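Local coordinates for protein lovastatin nonaketide synthase, polyketide synthase component (Aspergillus terreus, PDB 7CPX) that builds the dihydromonacolin L nonaketide precursor of lovastatin by iterative condensation, reduction and methylation, working as a homodimer with the partner protein LovC, at residues A[1676-1685]-A[1708-1719]; A[1720-1728]-A[1776-1784]. The protein carries 2 engineered substitutions. One frame throughout, in Å; residues are numbered along the deposited sequence.

Interaction 1: residues A[1676-1685]-A[1708-1719]; sequences LVDLLDAEEL and ETFEATKLLLTY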
loop_
_atom_site.group_PDB
_atom_site.type_symbol
_atom_site.label_atom_id
_atom_site.label_comp_id
_atom_site.label_asym_id
_atom_site.label_seq_id
_atom_site.Cartn_x
_atom_site.Cartn_y
_atom_site.Cartn_z
ATOM N N LEU A 1676 83.979 -18.100 -27.365
ATOM C CA LEU A 1676 83.541 -16.729 -27.132
ATOM C C LEU A 1676 84.566 -15.953 -26.314
ATOM O O LEU A 1676 84.726 -14.741 -26.507
ATOM C CB LEU A 1676 82.180 -16.731 -26.436
ATOM C CG LEU A 1676 81.513 -15.370 -26.228
ATOM C CD1 LEU A 1676 81.408 -14.605 -27.536
ATOM C CD2 LEU A 1676 80.139 -15.533 -25.601
ATOM N N VAL A 1677 85.266 -16.627 -25.400
ATOM C CA VAL A 1677 86.361 -15.978 -24.684
ATOM C C VAL A 1677 87.438 -15.539 -25.665
ATOM O O VAL A 1677 88.037 -14.467 -25.517
ATOM C CB VAL A 1677 86.927 -16.915 -23.600
ATOM C CG1 VAL A 1677 85.863 -17.222 -22.559
ATOM C CG2 VAL A 1677 87.466 -18.201 -24.218
ATOM N N ASP A 1678 87.704 -16.361 -26.684
ATOM C CA ASP A 1678 88.644 -15.960 -27.725
ATOM C C ASP A 1678 88.136 -14.733 -28.468
ATOM O O ASP A 1678 88.921 -13.856 -28.846
ATOM C CB ASP A 1678 88.881 -17.118 -28.695
ATOM C CG ASP A 1678 89.393 -18.364 -28.000
ATOM O OD1 ASP A 1678 90.087 -18.231 -26.971
ATOM O OD2 ASP A 1678 89.099 -19.478 -28.483
ATOM N N LEU A 1679 86.821 -14.654 -28.688
ATOM C CA LEU A 1679 86.250 -13.454 -29.289
ATOM C C LEU A 1679 86.514 -12.236 -28.416
ATOM O O LEU A 1679 86.863 -11.163 -28.922
ATOM C CB LEU A 1679 84.748 -13.638 -29.506
ATOM C CG LEU A 1679 84.042 -12.509 -30.261
ATOM C CD1 LEU A 1679 84.427 -12.526 -31.731
ATOM C CD2 LEU A 1679 82.535 -12.609 -30.095
ATOM N N LEU A 1680 86.350 -12.383 -27.100
ATOM C CA LEU A 1680 86.701 -11.295 -26.195
ATOM C C LEU A 1680 88.169 -10.921 -26.327
ATOM O O LEU A 1680 88.534 -9.755 -26.143
ATOM C CB LEU A 1680 86.379 -11.682 -24.752
ATOM C CG LEU A 1680 86.781 -10.677 -23.670
ATOM C CD1 LEU A 1680 86.175 -9.310 -23.945
ATOM C CD2 LEU A 1680 86.362 -11.177 -22.296
ATOM N N ASP A 1681 89.023 -11.892 -26.645
ATOM C CA ASP A 1681 90.436 -11.636 -26.886
ATOM C C ASP A 1681 90.711 -11.160 -28.307
ATOM O O ASP A 1681 91.859 -10.827 -28.619
ATOM C CB ASP A 1681 91.253 -12.900 -26.604
ATOM C CG ASP A 1681 91.096 -13.388 -25.178
ATOM O OD1 ASP A 1681 90.896 -12.545 -24.278
ATOM O OD2 ASP A 1681 91.172 -14.615 -24.957
ATOM N N ALA A 1682 89.696 -11.122 -29.167
ATOM C CA ALA A 1682 89.897 -10.685 -30.540
ATOM C C ALA A 1682 90.383 -9.243 -30.572
ATOM O O ALA A 1682 89.858 -8.374 -29.870
ATOM C CB ALA A 1682 88.598 -10.820 -31.334
ATOM N N GLU A 1683 91.398 -8.990 -31.400
ATOM C CA GLU A 1683 91.963 -7.649 -31.493
ATOM C C GLU A 1683 91.049 -6.708 -32.267
ATOM O O GLU A 1683 90.915 -5.534 -31.907
ATOM C CB GLU A 1683 93.343 -7.704 -32.149
ATOM C CG GLU A 1683 94.400 -8.447 -31.339
ATOM C CD GLU A 1683 94.217 -9.953 -31.363
ATOM O OE1 GLU A 1683 93.253 -10.427 -32.000
ATOM O OE2 GLU A 1683 95.038 -10.663 -30.746
ATOM N N GLU A 1684 90.413 -7.203 -33.328
ATOM C CA GLU A 1684 89.559 -6.382 -34.175
ATOM C C GLU A 1684 88.329 -7.180 -34.578
ATOM O O GLU A 1684 88.442 -8.353 -34.946
ATOM C CB GLU A 1684 90.312 -5.910 -35.424
ATOM C CG GLU A 1684 89.474 -5.078 -36.382
ATOM C CD GLU A 1684 90.267 -4.594 -37.580
ATOM O OE1 GLU A 1684 91.482 -4.876 -37.641
ATOM O OE2 GLU A 1684 89.676 -3.933 -38.459
ATOM N N LEU A 1685 87.165 -6.543 -34.504
ATOM C CA LEU A 1685 85.910 -7.134 -34.938
ATOM C C LEU A 1685 85.097 -6.081 -35.674
ATOM O O LEU A 1685 85.171 -4.892 -35.339
ATOM C CB LEU A 1685 85.093 -7.673 -33.755
ATOM C CG LEU A 1685 85.735 -8.786 -32.929
ATOM C CD1 LEU A 1685 84.881 -9.093 -31.714
ATOM C CD2 LEU A 1685 85.932 -10.037 -33.768
ATOM N N GLU A 1708 84.594 -14.705 -17.777
ATOM C CA GLU A 1708 84.408 -13.481 -18.552
ATOM C C GLU A 1708 83.596 -13.724 -19.818
ATOM O O GLU A 1708 83.562 -12.873 -20.712
ATOM C CB GLU A 1708 85.752 -12.835 -18.910
ATOM C CG GLU A 1708 86.552 -12.375 -17.705
ATOM C CD GLU A 1708 87.848 -11.695 -18.097
ATOM O OE1 GLU A 1708 88.174 -11.683 -19.302
ATOM O OE2 GLU A 1708 88.540 -11.169 -17.200
ATOM N N THR A 1709 82.940 -14.882 -19.911
ATOM C CA THR A 1709 82.090 -15.156 -21.063
ATOM C C THR A 1709 80.930 -14.173 -21.138
ATOM O O THR A 1709 80.388 -13.931 -22.220
ATOM C CB THR A 1709 81.568 -16.590 -20.997
ATOM O OG1 THR A 1709 82.659 -17.487 -20.755
ATOM C CG2 THR A 1709 80.889 -16.972 -22.297
ATOM N N PHE A 1710 80.539 -13.598 -20.001
ATOM C CA PHE A 1710 79.468 -12.606 -19.976
ATOM C C PHE A 1710 79.934 -11.266 -20.539
ATOM O O PHE A 1710 79.208 -10.622 -21.309
ATOM C CB PHE A 1710 78.957 -12.465 -18.542
ATOM C CG PHE A 1710 78.092 -11.265 -18.312
ATOM C CD1 PHE A 1710 76.823 -11.191 -18.856
ATOM C CD2 PHE A 1710 78.538 -10.222 -17.523
ATOM C CE1 PHE A 1710 76.025 -10.088 -18.632
ATOM C CE2 PHE A 1710 77.745 -9.122 -17.294
ATOM C CZ PHE A 1710 76.488 -9.054 -17.849
ATOM N N GLU A 1711 81.149 -10.841 -20.189
ATOM C CA GLU A 1711 81.720 -9.659 -20.827
ATOM C C GLU A 1711 81.942 -9.910 -22.313
ATOM O O GLU A 1711 81.768 -9.009 -23.143
ATOM C CB GLU A 1711 83.033 -9.277 -20.145
ATOM C CG GLU A 1711 82.923 -9.100 -18.638
ATOM C CD GLU A 1711 81.957 -7.999 -18.249
ATOM O OE1 GLU A 1711 81.606 -7.177 -19.120
ATOM O OE2 GLU A 1711 81.549 -7.955 -17.069
ATOM N N ALA A 1712 82.328 -11.137 -22.664
ATOM C CA ALA A 1712 82.459 -11.495 -24.070
ATOM C C ALA A 1712 81.116 -11.403 -24.780
ATOM O O ALA A 1712 81.046 -10.996 -25.943
ATOM C CB ALA A 1712 83.037 -12.903 -24.194
ATOM N N THR A 1713 80.036 -11.788 -24.097
ATOM C CA THR A 1713 78.704 -11.641 -24.673
ATOM C C THR A 1713 78.354 -10.172 -24.869
ATOM O O THR A 1713 77.754 -9.799 -25.883
ATOM C CB THR A 1713 77.669 -12.321 -23.777
ATOM O OG1 THR A 1713 78.037 -13.692 -23.571
ATOM C CG2 THR A 1713 76.291 -12.263 -24.415
ATOM N N LYS A 1714 78.701 -9.327 -23.896
ATOM C CA LYS A 1714 78.514 -7.889 -24.073
ATOM C C LYS A 1714 79.228 -7.405 -25.329
ATOM O O LYS A 1714 78.664 -6.658 -26.137
ATOM C CB LYS A 1714 79.044 -7.124 -22.863
ATOM C CG LYS A 1714 78.276 -7.302 -21.578
ATOM C CD LYS A 1714 78.728 -6.248 -20.581
ATOM C CE LYS A 1714 78.619 -6.733 -19.158
ATOM N NZ LYS A 1714 79.167 -5.742 -18.191
ATOM N N LEU A 1715 80.487 -7.813 -25.490
ATOM C CA LEU A 1715 81.260 -7.410 -26.660
ATOM C C LEU A 1715 80.614 -7.921 -27.944
ATOM O O LEU A 1715 80.569 -7.208 -28.955
ATOM C CB LEU A 1715 82.694 -7.921 -26.525
ATOM C CG LEU A 1715 83.568 -7.951 -27.778
ATOM C CD1 LEU A 1715 84.992 -7.546 -27.439
ATOM C CD2 LEU A 1715 83.545 -9.335 -28.408
ATOM N N LEU A 1716 80.112 -9.155 -27.918
ATOM C CA LEU A 1716 79.430 -9.714 -29.079
ATOM C C LEU A 1716 78.217 -8.874 -29.454
ATOM O O LEU A 1716 78.009 -8.551 -30.628
ATOM C CB LEU A 1716 79.020 -11.159 -28.782
ATOM C CG LEU A 1716 77.890 -11.767 -29.616
ATOM C CD1 LEU A 1716 78.245 -11.777 -31.087
ATOM C CD2 LEU A 1716 77.591 -13.172 -29.130
ATOM N N LEU A 1717 77.409 -8.502 -28.460
ATOM C CA LEU A 1717 76.253 -7.656 -28.737
ATOM C C LEU A 1717 76.690 -6.314 -29.306
ATOM O O LEU A 1717 76.070 -5.792 -30.240
ATOM C CB LEU A 1717 75.426 -7.444 -27.469
ATOM C CG LEU A 1717 74.887 -8.681 -26.746
ATOM C CD1 LEU A 1717 73.831 -8.269 -25.734
ATOM C CD2 LEU A 1717 74.333 -9.707 -27.720
ATOM N N THR A 1718 77.759 -5.739 -28.751
ATOM C CA THR A 1718 78.222 -4.439 -29.221
ATOM C C THR A 1718 78.663 -4.503 -30.678
ATOM O O THR A 1718 78.346 -3.607 -31.470
ATOM C CB THR A 1718 79.366 -3.939 -28.339
ATOM O OG1 THR A 1718 78.938 -3.897 -26.973
ATOM C CG2 THR A 1718 79.808 -2.548 -28.773
ATOM N N TYR A 1719 79.392 -5.555 -31.052
ATOM C CA TYR A 1719 79.912 -5.669 -32.409
ATOM C C TYR A 1719 78.940 -6.333 -33.374
ATOM O O TYR A 1719 79.257 -6.436 -34.565
ATOM C CB TYR A 1719 81.222 -6.458 -32.413
ATOM C CG TYR A 1719 82.418 -5.674 -31.933
ATOM C CD1 TYR A 1719 83.116 -4.840 -32.796
ATOM C CD2 TYR A 1719 82.855 -5.773 -30.622
ATOM C CE1 TYR A 1719 84.214 -4.123 -32.362
ATOM C CE2 TYR A 1719 83.951 -5.061 -30.179
ATOM C CZ TYR A 1719 84.627 -4.239 -31.052
ATOM O OH TYR A 1719 85.720 -3.527 -30.613
#

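Interaction 2: residues A[1720-1728]-A[1776-1784]; sequences ASNTVWLTE and VLRLEEHTD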
loop_
_atom_site.group_PDB
_atom_site.type_symbol
_atom_site.label_atom_id
_atom_site.label_comp_id
_atom_site.label_asym_id
_atom_site.label_seq_id
_atom_site.Cartn_x
_atom_site.Cartn_y
_atom_site.Cartn_z
ATOM N N ALA A 1720 77.780 -6.781 -32.906
ATOM C CA ALA A 1720 76.862 -7.561 -33.724
ATOM C C ALA A 1720 75.682 -6.707 -34.165
ATOM O O ALA A 1720 75.067 -6.014 -33.348
ATOM C CB ALA A 1720 76.356 -8.783 -32.957
ATOM N N SER A 1721 75.385 -6.752 -35.462
ATOM C CA SER A 1721 74.120 -6.264 -35.996
ATOM C C SER A 1721 73.145 -7.395 -36.273
ATOM O O SER A 1721 71.930 -7.202 -36.157
ATOM C CB SER A 1721 74.357 -5.475 -37.288
ATOM O OG SER A 1721 74.932 -6.298 -38.288
ATOM N N ASN A 1722 73.660 -8.567 -36.637
ATOM C CA ASN A 1722 72.875 -9.780 -36.783
ATOM C C ASN A 1722 73.635 -10.920 -36.123
ATOM O O ASN A 1722 74.865 -10.893 -36.041
ATOM C CB ASN A 1722 72.609 -10.110 -38.257
ATOM C CG ASN A 1722 71.800 -9.038 -38.957
ATOM O OD1 ASN A 1722 71.007 -8.335 -38.332
ATOM N ND2 ASN A 1722 71.995 -8.910 -40.264
ATOM N N THR A 1723 72.900 -11.913 -35.632
ATOM C CA THR A 1723 73.558 -13.060 -35.027
ATOM C C THR A 1723 72.623 -14.258 -35.007
ATOM O O THR A 1723 71.406 -14.120 -34.837
ATOM C CB THR A 1723 74.032 -12.760 -33.604
ATOM O OG1 THR A 1723 74.867 -11.596 -33.603
ATOM C CG2 THR A 1723 74.808 -13.952 -33.057
ATOM N N VAL A 1724 73.221 -15.438 -35.164
ATOM C CA VAL A 1724 72.525 -16.714 -35.076
ATOM C C VAL A 1724 73.297 -17.610 -34.121
ATOM O O VAL A 1724 74.503 -17.820 -34.296
ATOM C CB VAL A 1724 72.395 -17.389 -36.455
ATOM C CG1 VAL A 1724 71.530 -18.636 -36.353
ATOM C CG2 VAL A 1724 71.832 -16.415 -37.473
ATOM N N TRP A 1725 72.607 -18.136 -33.117
ATOM C CA TRP A 1725 73.167 -19.108 -32.191
ATOM C C TRP A 1725 72.651 -20.494 -32.546
ATOM O O TRP A 1725 71.504 -20.649 -32.969
ATOM C CB TRP A 1725 72.797 -18.766 -30.747
ATOM C CG TRP A 1725 73.528 -17.580 -30.201
ATOM C CD1 TRP A 1725 74.622 -17.595 -29.388
ATOM C CD2 TRP A 1725 73.214 -16.201 -30.425
ATOM N NE1 TRP A 1725 75.011 -16.313 -29.093
ATOM C CE2 TRP A 1725 74.162 -15.438 -29.716
ATOM C CE3 TRP A 1725 72.220 -15.539 -31.151
ATOM C CZ2 TRP A 1725 74.152 -14.045 -29.719
ATOM C CZ3 TRP A 1725 72.206 -14.156 -31.146
ATOM C CH2 TRP A 1725 73.167 -13.424 -30.437
ATOM N N LEU A 1726 73.512 -21.495 -32.393
ATOM C CA LEU A 1726 73.155 -22.888 -32.630
ATOM C C LEU A 1726 73.252 -23.645 -31.316
ATOM O O LEU A 1726 74.296 -23.616 -30.657
ATOM C CB LEU A 1726 74.070 -23.523 -33.675
ATOM C CG LEU A 1726 74.125 -22.855 -35.048
ATOM C CD1 LEU A 1726 74.918 -23.726 -36.001
ATOM C CD2 LEU A 1726 72.726 -22.601 -35.581
ATOM N N THR A 1727 72.174 -24.331 -30.947
ATOM C CA THR A 1727 72.114 -25.101 -29.716
ATOM C C THR A 1727 71.771 -26.546 -30.043
ATOM O O THR A 1727 71.042 -26.824 -30.997
ATOM C CB THR A 1727 71.072 -24.525 -28.754
ATOM O OG1 THR A 1727 69.754 -24.789 -29.251
ATOM C CG2 THR A 1727 71.256 -23.025 -28.602
ATOM N N GLU A 1728 72.309 -27.467 -29.246
ATOM C CA GLU A 1728 72.095 -28.900 -29.443
ATOM C C GLU A 1728 71.026 -29.356 -28.456
ATOM O O GLU A 1728 71.317 -29.724 -27.318
ATOM C CB GLU A 1728 73.395 -29.674 -29.262
ATOM C CG GLU A 1728 73.236 -31.183 -29.364
ATOM C CD GLU A 1728 74.565 -31.911 -29.359
ATOM O OE1 GLU A 1728 75.607 -31.247 -29.172
ATOM O OE2 GLU A 1728 74.571 -33.146 -29.543
ATOM N N VAL A 1776 71.684 -23.309 -41.237
ATOM C CA VAL A 1776 72.197 -22.185 -40.459
ATOM C C VAL A 1776 72.656 -21.065 -41.385
ATOM O O VAL A 1776 72.483 -19.880 -41.076
ATOM C CB VAL A 1776 73.326 -22.639 -39.514
ATOM C CG1 VAL A 1776 74.391 -23.419 -40.263
ATOM C CG2 VAL A 1776 73.941 -21.428 -38.830
ATOM N N LEU A 1777 73.247 -21.414 -42.530
ATOM C CA LEU A 1777 73.548 -20.395 -43.531
ATOM C C LEU A 1777 72.270 -19.716 -43.997
ATOM O O LEU A 1777 72.224 -18.490 -44.159
ATOM C CB LEU A 1777 74.274 -21.012 -44.727
ATOM C CG LEU A 1777 75.645 -21.663 -44.526
ATOM C CD1 LEU A 1777 76.544 -20.784 -43.675
ATOM C CD2 LEU A 1777 75.526 -23.061 -43.930
ATOM N N ARG A 1778 71.219 -20.507 -44.218
ATOM C CA ARG A 1778 69.946 -19.949 -44.652
ATOM C C ARG A 1778 69.397 -18.977 -43.620
ATOM O O ARG A 1778 68.946 -17.881 -43.969
ATOM C CB ARG A 1778 68.947 -21.075 -44.908
ATOM C CG ARG A 1778 69.401 -22.088 -45.951
ATOM C CD ARG A 1778 68.688 -21.908 -47.282
ATOM N NE ARG A 1778 67.250 -22.124 -47.164
ATOM C CZ ARG A 1778 66.338 -21.162 -47.096
ATOM N NH1 ARG A 1778 66.671 -19.883 -47.161
ATOM N NH2 ARG A 1778 65.056 -21.492 -46.963
ATOM N N LEU A 1779 69.437 -19.351 -42.339
ATOM C CA LEU A 1779 68.895 -18.477 -41.303
ATOM C C LEU A 1779 69.756 -17.232 -41.127
ATOM O O LEU A 1779 69.236 -16.143 -40.857
ATOM C CB LEU A 1779 68.774 -19.241 -39.984
ATOM C CG LEU A 1779 67.985 -18.541 -38.873
ATOM C CD1 LEU A 1779 66.561 -18.255 -39.323
ATOM C CD2 LEU A 1779 67.987 -19.376 -37.600
ATOM N N GLU A 1780 71.074 -17.368 -41.278
ATOM C CA GLU A 1780 71.947 -16.201 -41.210
ATOM C C GLU A 1780 71.622 -15.217 -42.327
ATOM O O GLU A 1780 71.495 -14.008 -42.093
ATOM C CB GLU A 1780 73.409 -16.647 -41.283
ATOM C CG GLU A 1780 74.400 -15.537 -41.611
ATOM C CD GLU A 1780 74.581 -15.323 -43.104
ATOM O OE1 GLU A 1780 73.937 -16.042 -43.897
ATOM O OE2 GLU A 1780 75.373 -14.433 -43.485
ATOM N N GLU A 1781 71.476 -15.721 -43.553
ATOM C CA GLU A 1781 71.135 -14.841 -44.665
ATOM C C GLU A 1781 69.731 -14.271 -44.504
ATOM O O GLU A 1781 69.463 -13.147 -44.941
ATOM C CB GLU A 1781 71.268 -15.593 -45.986
ATOM C CG GLU A 1781 71.375 -14.690 -47.203
ATOM C CD GLU A 1781 71.873 -15.428 -48.430
ATOM O OE1 GLU A 1781 71.809 -16.675 -48.441
ATOM O OE2 GLU A 1781 72.337 -14.762 -49.379
ATOM N N HIS A 1782 68.828 -15.030 -43.877
ATOM C CA HIS A 1782 67.516 -14.497 -43.532
ATOM C C HIS A 1782 67.645 -13.314 -42.586
ATOM O O HIS A 1782 66.980 -12.287 -42.763
ATOM C CB HIS A 1782 66.663 -15.590 -42.888
ATOM C CG HIS A 1782 66.131 -16.599 -43.857
ATOM N ND1 HIS A 1782 65.539 -16.244 -45.049
ATOM C CD2 HIS A 1782 66.082 -17.950 -43.799
ATOM C CE1 HIS A 1782 65.158 -17.336 -45.690
ATOM N NE2 HIS A 1782 65.477 -18.384 -44.953
ATOM N N THR A 1783 68.496 -13.446 -41.569
ATOM C CA THR A 1783 68.725 -12.338 -40.650
ATOM C C THR A 1783 69.290 -11.137 -41.391
ATOM O O THR A 1783 68.905 -9.992 -41.123
ATOM C CB THR A 1783 69.671 -12.765 -39.530
ATOM O OG1 THR A 1783 69.311 -14.071 -39.064
ATOM C CG2 THR A 1783 69.601 -11.778 -38.375
ATOM N N ASP A 1784 70.205 -11.379 -42.331
ATOM C CA ASP A 1784 70.678 -10.297 -43.186
ATOM C C ASP A 1784 69.528 -9.666 -43.961
ATOM O O ASP A 1784 69.594 -8.485 -44.319
ATOM C CB ASP A 1784 71.745 -10.817 -44.148
ATOM C CG ASP A 1784 72.950 -11.389 -43.428
ATOM O OD1 ASP A 1784 73.254 -10.920 -42.311
ATOM O OD2 ASP A 1784 73.591 -12.309 -43.977
#

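Interaction 1: residues A[1676-1685]-A[1708-1719]
Leu1676 and Leu1680, one helical turn apart, lie on either side of the Ala1712 methyl. The CG of Leu1676 is 3.5 Å from Ala1712 CB, and CB of Leu1680 meets the same methyl at 3.6 Å. Alanine suits this place because its short side chain lets the two helices close to 8.4 Å between axes, crossing at 65°. Each leucine is a knob in a hole: Leu1676 sits among Thr1709, Ala1712, Thr1713 and Leu1716, Leu1680 among Glu1708, Glu1711, Ala1712 and Leu1715. With its CG swung anti to the backbone N (chi1 -175°), Leu1676 brings CD2 against both the methyl of Thr1709 and the hydroxyl of Thr1713. Both hydroxyls are satisfied, that of Thr1713 by Thr1709 O (OG1 to O 2.7 Å) and that of Thr1709 by Gly1704 O. The two helices follow strands 1670-1673 and 1689-1693, consecutive in the chain and separated by 1644-1647 in the parallel part of a Rossmann-like sheet, and Leu1676, Leu1679 and Leu1716 reach down onto Phe1691 or Met1693 of the second. Leu1715 CD2 touches both CG of Leu1679 (3.7 Å) and, from the loop beyond the helix, CD1 of Leu1685 (3.6 Å), the Leu1685 chain crossing it at about a right angle. Leu1685 also places its CB over one face of the Tyr1719 ring, a CH-pi contact 3.9 Å from the centroid and 22° off the ring normal.

Interaction 2: residues A[1720-1728]-A[1776-1784]
This is a buried packing of a helix on a sheet: helix 1776-1784 packs along strand 1723-1728, one of the parallel strands of a Rossmann-like alpha/beta unit. That unit resembles the structural subdomain that accompanies the catalytic ketoreductase in polyketide synthases. The helix comes after the next strand, 1755-1761, and runs nearly antiparallel to strand 1723-1728, at 154° with the axes 8.3 Å apart, as expected of a helix returning over a parallel sheet. Alternation along the strand directs Val1724 toward this helix and its neighbours Thr1723 and Trp1725 to the other face. A beta-branched valine suits the place, since its two methyls spread across the helix: CG1 rests on Leu1779 CD2 at 3.8 Å, while CG2 lies 3.7 Å from CA of Glu1780. Two residues on, the forked end of Leu1726 turns both methyls onto the CG2 branch of Val1776, the nearer, CD2, at 3.7 Å and with the two chains at about a right angle. Ile1661 and Leu1657 of helix 1652-1664 continue this apolar layer. At the other end the chain bends sharply at Ser1721 and Asn1722, and the chemistry becomes polar. Thr1783 and Asn1722 lie alongside, pointing opposite ways, the threonine's CG2, anti to its own backbone N, approaching the asparagine's CB at 3.4 Å. Asparagine fits here by offering a short apolar stem to that methyl and an amide to Asp1784 OD1, which is also hydrogen-bonded to Thr1690 OG1. In the Asn1722 bond ND2 donates to Asp1784 OD1 over 3.1 Å at 153°, with the oxygen close to the amide plane and using its anti lone pair.

The two contacts meet at strand 1720-1728, which follows helix 1705-1719 directly in the chain; their centres are about 17 Å apart. They lie on opposite faces of one sheet: Leu1716 of interaction 1 touches Trp1725 on the face turned from helix 1776-1784, its CD2 3.6 Å from the indole CZ2. Interaction 1 joins two crossing helices and the loop after the first on that sheet and is only partly buried, its outer edge reaching exposed Glu1708. It relies on leucines, alanine and a tyrosine face. Interaction 2 sets a helix against the strand itself, is almost entirely buried, and pairs valine and leucine packing with an amide-carboxylate hydrogen bond.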